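Local coordinates for NAD-dependent protein deacylase 2 (Archaeoglobus fulgidus, PDB 4TWJ) that removes acetyl and longer acyl groups from lysine side chains at the expense of NAD, acting among others on the chromatin protein Alba, at residues Val243-Val246 with Lys247-Arg250; Ala177-Glu180 with Ala181-Asp185; Val139-Asn143 with Lys144-Pro148. One frame throughout, in Å; residues are numbered along the deposited sequence.

How the contacts relate
All three contacts are local, each a helix reaching its C-terminal end, and none touches another. Contact 1, on the final helix 235-249, and contact 2, on helix 171-182, both belong to the Rossmann-like part of the sirtuin; their centres lie about 24 Å apart. Contact 3 sits on the opposite side of the chain's centre from either, its centre about 44 Å from that of contact 1 and about 39 Å from that of contact 2, in the zinc-carrying part. None is the active site: A177 of contact 2 is about 10 Å, side chain to side chain, from the predicted proton acceptor H118, whereas F142 of contact 3 packs on the modified side chain of the bound peptide.

Contact 1 (Val243-Val246 with Lys247-Arg250); sequences VEEV and KRLR
E245 starts with CG anti to the backbone N (chi1 -175°) and then bends at chi2, a course that swings its carboxylate back across the side chain of R248. R248 is extended from CG to NE, long enough to run back over the preceding turn and meet that carboxylate, and the two side chains cross at about a right angle. Its NH1 bonds E245 OE1 at 3.3 Å, a salt bridge with a bent N-H (135°), met on the anti side of the oxygen and with the carboxylate and guanidinium planes 49° apart. E244 O lies over one face of the guanidinium, and E244 CB comes within 3.8 Å of R248 NH1. With an alanine here instead of E245, R248 NH1 would probably lose its carboxylate partner and the guanidinium would be freer to turn.

These groups ride on the last turns of helix 235-249, the C-terminal helix of the Rossmann-like domain. K247 N to V243 O (2.9 Å), R248 N to E244 O and L249 N to E245 O continue the helix, and R250 N still bonds V246 O although R250 itself leaves helical angles.

On the buried side, valines suit a helix packed against others: V243 on helix 80-90, V246 on A9 of helix 2-14. K247 lies alongside V243, its CE 3.6 Å from V243 CG1, and carries NZ on to a salt bridge with E87. R250 does likewise beside V246, with CD 3.7 Å from V246 CG1, before its guanidinium pairs with E252.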
loop_
_atom_site.group_PDB
_atom_site.type_symbol
_atom_site.label_atom_id
_atom_site.label_comp_id
_atom_site.label_asym_id
_atom_site.label_seq_id
_atom_site.Cartn_x
_atom_site.Cartn_y
_atom_site.Cartn_z
ATOM N N VAL A 243 -0.870 18.440 4.946
ATOM C CA VAL A 243 -0.894 19.138 3.656
ATOM C C VAL A 243 -1.168 20.634 3.851
ATOM O O VAL A 243 -0.479 21.477 3.273
ATOM C CB VAL A 243 -1.937 18.537 2.685
ATOM C CG1 VAL A 243 -2.086 19.403 1.437
ATOM C CG2 VAL A 243 -1.545 17.120 2.292
ATOM N N GLU A 244 -2.162 20.960 4.674
ATOM C CA GLU A 244 -2.494 22.365 4.931
ATOM C C GLU A 244 -1.301 23.119 5.525
ATOM O O GLU A 244 -1.024 24.253 5.130
ATOM C CB GLU A 244 -3.727 22.484 5.837
ATOM C CG GLU A 244 -5.021 21.991 5.197
ATOM C CD GLU A 244 -5.357 22.687 3.885
ATOM O OE1 GLU A 244 -5.969 23.777 3.930
ATOM O OE2 GLU A 244 -5.020 22.143 2.808
ATOM N N GLU A 245 -0.581 22.480 6.445
ATOM C CA GLU A 245 0.600 23.089 7.059
ATOM C C GLU A 245 1.733 23.265 6.047
ATOM O O GLU A 245 2.407 24.297 6.036
ATOM C CB GLU A 245 1.074 22.253 8.251
ATOM C CG GLU A 245 2.226 22.848 9.047
ATOM C CD GLU A 245 1.862 24.105 9.825
ATOM O OE1 GLU A 245 0.667 24.462 9.912
ATOM O OE2 GLU A 245 2.791 24.738 10.366
ATOM N N VAL A 246 1.938 22.264 5.199
ATOM C CA VAL A 246 2.935 22.360 4.132
ATOM C C VAL A 246 2.612 23.540 3.211
ATOM O O VAL A 246 3.500 24.307 2.849
ATOM C CB VAL A 246 3.015 21.058 3.307
ATOM C CG1 VAL A 246 3.915 21.232 2.093
ATOM C CG2 VAL A 246 3.516 19.904 4.169
ATOM N N LYS A 247 1.342 23.686 2.837
ATOM C CA LYS A 247 0.928 24.808 1.993
ATOM C C LYS A 247 1.208 26.147 2.676
ATOM O O LYS A 247 1.679 27.081 2.031
ATOM C CB LYS A 247 -0.549 24.694 1.600
ATOM C CG LYS A 247 -0.814 23.616 0.562
ATOM C CD LYS A 247 -2.304 23.394 0.353
ATOM C CE LYS A 247 -2.580 22.266 -0.630
ATOM N NZ LYS A 247 -2.398 22.685 -2.042
ATOM N N ARG A 248 0.947 26.229 3.977
ATOM C CA ARG A 248 1.240 27.453 4.731
ATOM C C ARG A 248 2.731 27.791 4.720
ATOM O O ARG A 248 3.111 28.948 4.530
ATOM C CB ARG A 248 0.740 27.345 6.174
ATOM C CG ARG A 248 -0.772 27.332 6.311
ATOM C CD ARG A 248 -1.199 27.373 7.769
ATOM N NE ARG A 248 -2.610 27.016 7.929
ATOM C CZ ARG A 248 -3.074 25.810 8.268
ATOM N NH1 ARG A 248 -2.251 24.792 8.515
ATOM N NH2 ARG A 248 -4.384 25.619 8.372
ATOM N N LEU A 249 3.573 26.780 4.912
ATOM C CA LEU A 249 5.023 26.980 4.896
ATOM C C LEU A 249 5.512 27.469 3.536
ATOM O O LEU A 249 6.494 28.210 3.459
ATOM C CB LEU A 249 5.749 25.684 5.272
ATOM C CG LEU A 249 5.547 25.220 6.714
ATOM C CD1 LEU A 249 6.031 23.787 6.877
ATOM C CD2 LEU A 249 6.249 26.141 7.701
ATOM N N ARG A 250 4.822 27.059 2.473
ATOM C CA ARG A 250 5.173 27.448 1.107
ATOM C C ARG A 250 4.446 28.717 0.630
ATOM O O ARG A 250 4.528 29.066 -0.546
ATOM C CB ARG A 250 4.885 26.289 0.147
ATOM C CG ARG A 250 5.865 25.132 0.274
ATOM C CD ARG A 250 5.245 23.816 -0.169
ATOM N NE ARG A 250 4.735 23.854 -1.541
ATOM C CZ ARG A 250 5.356 23.368 -2.617
ATOM N NH1 ARG A 250 6.547 22.778 -2.532
ATOM N NH2 ARG A 250 4.766 23.468 -3.803
#

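Contact 2 (Ala177-Glu180 with Ala181-Asp185)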
loop_
_atom_site.group_PDB
_atom_site.type_symbol
_atom_site.label_atom_id
_atom_site.label_comp_id
_atom_site.label_asym_id
_atom_site.label_seq_id
_atom_site.Cartn_x
_atom_site.Cartn_y
_atom_site.Cartn_z
ATOM N N ALA A 177 11.219 0.551 -6.015
ATOM C CA ALA A 177 10.905 0.930 -4.637
ATOM C C ALA A 177 12.175 1.049 -3.797
ATOM O O ALA A 177 12.305 1.973 -2.993
ATOM C CB ALA A 177 9.942 -0.069 -4.015
ATOM N N ILE A 178 13.098 0.108 -3.979
ATOM C CA ILE A 178 14.406 0.173 -3.313
ATOM C C ILE A 178 15.160 1.442 -3.717
ATOM O O ILE A 178 15.722 2.139 -2.867
ATOM C CB ILE A 178 15.263 -1.073 -3.626
ATOM C CG1 ILE A 178 14.675 -2.298 -2.924
ATOM C CG2 ILE A 178 16.713 -0.867 -3.192
ATOM C CD1 ILE A 178 15.196 -3.619 -3.446
ATOM N N GLU A 179 15.168 1.740 -5.012
ATOM C CA GLU A 179 15.826 2.949 -5.509
ATOM C C GLU A 179 15.208 4.227 -4.945
ATOM O O GLU A 179 15.928 5.176 -4.618
ATOM C CB GLU A 179 15.814 2.972 -7.036
ATOM C CG GLU A 179 16.720 1.920 -7.645
ATOM C CD GLU A 179 18.164 2.124 -7.246
ATOM O OE1 GLU A 179 18.695 3.214 -7.533
ATOM O OE2 GLU A 179 18.753 1.210 -6.636
ATOM N N GLU A 180 13.882 4.249 -4.824
ATOM C CA GLU A 180 13.200 5.368 -4.178
ATOM C C GLU A 180 13.638 5.514 -2.721
ATOM O O GLU A 180 13.975 6.613 -2.281
ATOM C CB GLU A 180 11.680 5.205 -4.264
ATOM C CG GLU A 180 11.113 5.477 -5.649
ATOM C CD GLU A 180 11.359 6.900 -6.115
ATOM O OE1 GLU A 180 11.196 7.835 -5.309
ATOM O OE2 GLU A 180 11.727 7.083 -7.290
ATOM N N ALA A 181 13.653 4.406 -1.983
ATOM C CA ALA A 181 14.067 4.430 -0.578
ATOM C C ALA A 181 15.516 4.894 -0.416
ATOM O O ALA A 181 15.821 5.668 0.489
ATOM C CB ALA A 181 13.879 3.063 0.058
ATOM N N LYS A 182 16.392 4.436 -1.307
ATOM C CA LYS A 182 17.821 4.768 -1.238
ATOM C C LYS A 182 18.134 6.224 -1.549
ATOM O O LYS A 182 19.176 6.728 -1.128
ATOM C CB LYS A 182 18.625 3.884 -2.198
ATOM C CG LYS A 182 18.759 2.451 -1.727
ATOM C CD LYS A 182 19.335 1.544 -2.797
ATOM C CE LYS A 182 20.837 1.676 -2.932
ATOM N NZ LYS A 182 21.432 0.342 -3.239
ATOM N N HIS A 183 17.254 6.896 -2.287
ATOM C CA HIS A 183 17.557 8.231 -2.791
ATOM C C HIS A 183 16.491 9.272 -2.474
ATOM O O HIS A 183 16.342 10.259 -3.188
ATOM C CB HIS A 183 17.860 8.143 -4.287
ATOM C CG HIS A 183 19.024 7.255 -4.581
ATOM N ND1 HIS A 183 18.891 6.013 -5.159
ATOM C CD2 HIS A 183 20.340 7.394 -4.291
ATOM C CE1 HIS A 183 20.079 5.444 -5.246
ATOM N NE2 HIS A 183 20.973 6.256 -4.721
ATOM N N CYS A 184 15.775 9.061 -1.375
ATOM C CA CYS A 184 14.821 10.040 -0.878
ATOM C C CYS A 184 15.445 10.740 0.322
ATOM O O CYS A 184 16.341 10.194 0.968
ATOM C CB CYS A 184 13.505 9.360 -0.473
ATOM S SG CYS A 184 13.591 8.294 0.982
ATOM N N ASP A 185 14.988 11.952 0.614
ATOM C CA ASP A 185 15.404 12.634 1.843
ATOM C C ASP A 185 14.280 12.743 2.869
ATOM O O ASP A 185 14.489 13.256 3.969
ATOM C CB ASP A 185 16.017 14.006 1.548
ATOM C CG ASP A 185 15.092 14.921 0.777
ATOM O OD1 ASP A 185 13.971 14.515 0.407
ATOM O OD2 ASP A 185 15.506 16.075 0.522
HETATM O O HOH W 1 19.747 -1.190 -5.631
#
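H183 and E179 meet where helix 171-182 runs out, just ahead of strand 186-190 in the parallel sheet of the Rossmann-like domain. The backbone bonds come first. A181 N to A177 O (3.0 Å) and K182 N to I178 O are regular helical bonds. H183 is the first residue to leave helical angles, and its N divides itself between a weak bond to E179 O and one of 3.3 Å to E180 O, whose donor stands above the carbonyl plane.

The polar side-chain contacts gather round E179. Histidine suits this end because its ring nitrogen can supply a second donor to a carbonyl of the last turn: H183 ND1 bonds E179 O at 3.1 Å, in the carbonyl plane and on a lone pair, though the oxygen lies 24° out of the ring plane. E179 bends at chi2 (-61°), bringing OE1 to 3.5 Å from H183 CE1, with carboxylate and ring planes 48° apart. A negative charge so near the imidazole probably favours its protonated form. E180, by contrast, sends its carboxylate elsewhere, with OE1 bonded to H17.

Apolar packing falls to small and branched residues. A177 and A181 are buried; their short side chains let the helix lie close to helix 201-208, A177 on L202 and A181 on I205. I178 CG2 runs alongside K182 CD at 3.6 Å, so the lysine stem shields the methyl, while K182 CB sits over one face of the H183 ring.

K182 NZ stays 4.4 Å from E179 OE2, beyond a salt bridge. A water spans the interval, donating to E179 OE2 at 2.8 Å and weakly accepting from K182 NZ.

Contact 3 (Val139-Asn143 with Lys144-Pro148); sequences VEDFN and KGEIP
K144 begins its path toward E140 at CB, which rests 3.4 Å from D141 O. Its CG, anti to the carbonyl carbon (chi1 -53°), lies equally close to E140 O, so the stem passes over the carbonyl end of the last turn. Bends at chi2, chi3 and chi4 then fold the chain back beside E140, whose own chain is extended. At the tip NZ stands 3.8 Å from E140 OE1, a long salt bridge, and almost as near E140 CG. A long, flexible lysine is suited to this, since it can reach back one turn; a positive charge at the C-terminal end of a helix is probably favourable too.

The backbone beneath is a Schellman motif closing helix 139-143, in the zinc-carrying part of the sirtuin. E146 N bonds D141 O at 2.9 Å and G145 N bonds F142 O at 3.0 Å, both donors standing above their carbonyl planes. K144 N adds weak bonds to E140 O and D141 O. G145 has positive phi (84°), where a CB would be jammed against the carbonyl O of K144, which calls for glycine.

D141 and E146 cross obliquely, their carboxylate planes 82° apart. D141 OD1 and E146 OE2 are only 3.3 Å from each other, two like charges whose closeness may raise the proton affinity of one of them. F142 turns the other way and is buried. P148 CD approaches the edge of its ring, 4.5 Å from CD1, as the chain heads for the zinc ligands C150 and C153. W135 meets the F142 ring edge-to-face, M68 and K71 of helix 60-73 touch it, and the modified side chain of the bound peptide packs on it as well.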
loop_
_atom_site.group_PDB
_atom_site.type_symbol
_atom_site.label_atom_id
_atom_site.label_comp_id
_atom_site.label_asym_id
_atom_site.label_seq_id
_atom_site.Cartn_x
_atom_site.Cartn_y
_atom_site.Cartn_z
ATOM N N VAL A 139 -16.318 -8.636 -11.446
ATOM C CA VAL A 139 -16.741 -7.837 -10.297
ATOM C C VAL A 139 -18.246 -7.934 -9.995
ATOM O O VAL A 139 -18.630 -7.992 -8.825
ATOM C CB VAL A 139 -16.280 -6.362 -10.427
ATOM C CG1 VAL A 139 -16.981 -5.659 -11.584
ATOM C CG2 VAL A 139 -16.487 -5.618 -9.111
ATOM N N GLU A 140 -19.088 -7.975 -11.028
ATOM C CA GLU A 140 -20.535 -8.116 -10.811
ATOM C C GLU A 140 -20.854 -9.417 -10.074
ATOM O O GLU A 140 -21.499 -9.394 -9.025
ATOM C CB GLU A 140 -21.325 -8.060 -12.125
ATOM C CG GLU A 140 -22.835 -8.080 -11.906
ATOM C CD GLU A 140 -23.647 -8.167 -13.185
ATOM O OE1 GLU A 140 -24.849 -8.498 -13.089
ATOM O OE2 GLU A 140 -23.105 -7.908 -14.279
ATOM N N ASP A 141 -20.410 -10.540 -10.634
ATOM C CA ASP A 141 -20.606 -11.855 -10.019
ATOM C C ASP A 141 -20.034 -11.876 -8.608
ATOM O O ASP A 141 -20.675 -12.353 -7.671
ATOM C CB ASP A 141 -19.930 -12.953 -10.851
ATOM C CG ASP A 141 -20.709 -13.312 -12.110
ATOM O OD1 ASP A 141 -21.832 -12.800 -12.313
ATOM O OD2 ASP A 141 -20.190 -14.129 -12.899
ATOM N N PHE A 142 -18.822 -11.350 -8.471
ATOM C CA PHE A 142 -18.126 -11.300 -7.189
ATOM C C PHE A 142 -18.964 -10.606 -6.117
ATOM O O PHE A 142 -19.072 -11.100 -4.992
ATOM C CB PHE A 142 -16.782 -10.590 -7.369
ATOM C CG PHE A 142 -16.012 -10.393 -6.095
ATOM C CD1 PHE A 142 -15.242 -11.420 -5.569
ATOM C CD2 PHE A 142 -16.035 -9.170 -5.438
ATOM C CE1 PHE A 142 -14.519 -11.233 -4.402
ATOM C CE2 PHE A 142 -15.313 -8.980 -4.273
ATOM C CZ PHE A 142 -14.554 -10.013 -3.755
ATOM N N ASN A 143 -19.572 -9.475 -6.470
ATOM C CA ASN A 143 -20.411 -8.733 -5.520
ATOM C C ASN A 143 -21.685 -9.490 -5.109
ATOM O O ASN A 143 -22.258 -9.199 -4.054
ATOM C CB ASN A 143 -20.763 -7.344 -6.074
ATOM C CG ASN A 143 -19.569 -6.397 -6.100
ATOM O OD1 ASN A 143 -18.571 -6.607 -5.410
ATOM N ND2 ASN A 143 -19.675 -5.337 -6.892
ATOM N N LYS A 144 -22.108 -10.448 -5.940
ATOM C CA LYS A 144 -23.225 -11.361 -5.637
ATOM C C LYS A 144 -22.781 -12.647 -4.939
ATOM O O LYS A 144 -23.603 -13.535 -4.691
ATOM C CB LYS A 144 -23.933 -11.788 -6.927
ATOM C CG LYS A 144 -24.392 -10.665 -7.825
ATOM C CD LYS A 144 -25.517 -9.861 -7.207
ATOM C CE LYS A 144 -26.489 -9.399 -8.278
ATOM N NZ LYS A 144 -25.804 -8.737 -9.428
ATOM N N GLY A 145 -21.486 -12.778 -4.661
ATOM C CA GLY A 145 -20.967 -13.960 -3.984
ATOM C C GLY A 145 -20.679 -15.134 -4.903
ATOM O O GLY A 145 -20.512 -16.264 -4.442
ATOM N N GLU A 146 -20.609 -14.876 -6.205
ATOM C CA GLU A 146 -20.222 -15.907 -7.160
ATOM C C GLU A 146 -18.724 -15.786 -7.394
ATOM O O GLU A 146 -18.256 -14.763 -7.883
ATOM C CB GLU A 146 -21.014 -15.757 -8.453
ATOM C CG GLU A 146 -22.454 -16.233 -8.297
ATOM C CD GLU A 146 -23.414 -15.631 -9.304
ATOM O OE1 GLU A 146 -24.499 -16.220 -9.496
ATOM O OE2 GLU A 146 -23.098 -14.573 -9.894
ATOM N N ILE A 147 -17.967 -16.816 -7.019
ATOM C CA ILE A 147 -16.512 -16.723 -7.088
ATOM C C ILE A 147 -16.043 -16.723 -8.539
ATOM O O ILE A 147 -16.679 -17.335 -9.400
ATOM C CB ILE A 147 -15.782 -17.846 -6.310
ATOM C CG1 ILE A 147 -16.060 -19.223 -6.921
ATOM C CG2 ILE A 147 -16.168 -17.808 -4.833
ATOM C CD1 ILE A 147 -15.026 -20.263 -6.553
ATOM N N PRO A 148 -14.933 -16.027 -8.818
ATOM C CA PRO A 148 -14.347 -16.104 -10.150
ATOM C C PRO A 148 -14.069 -17.548 -10.567
ATOM O O PRO A 148 -13.508 -18.325 -9.792
ATOM C CB PRO A 148 -13.052 -15.301 -10.004
ATOM C CG PRO A 148 -13.382 -14.297 -8.959
ATOM C CD PRO A 148 -14.240 -15.038 -7.978
HETATM O O HOH W 2 -17.256 -15.561 -12.211
#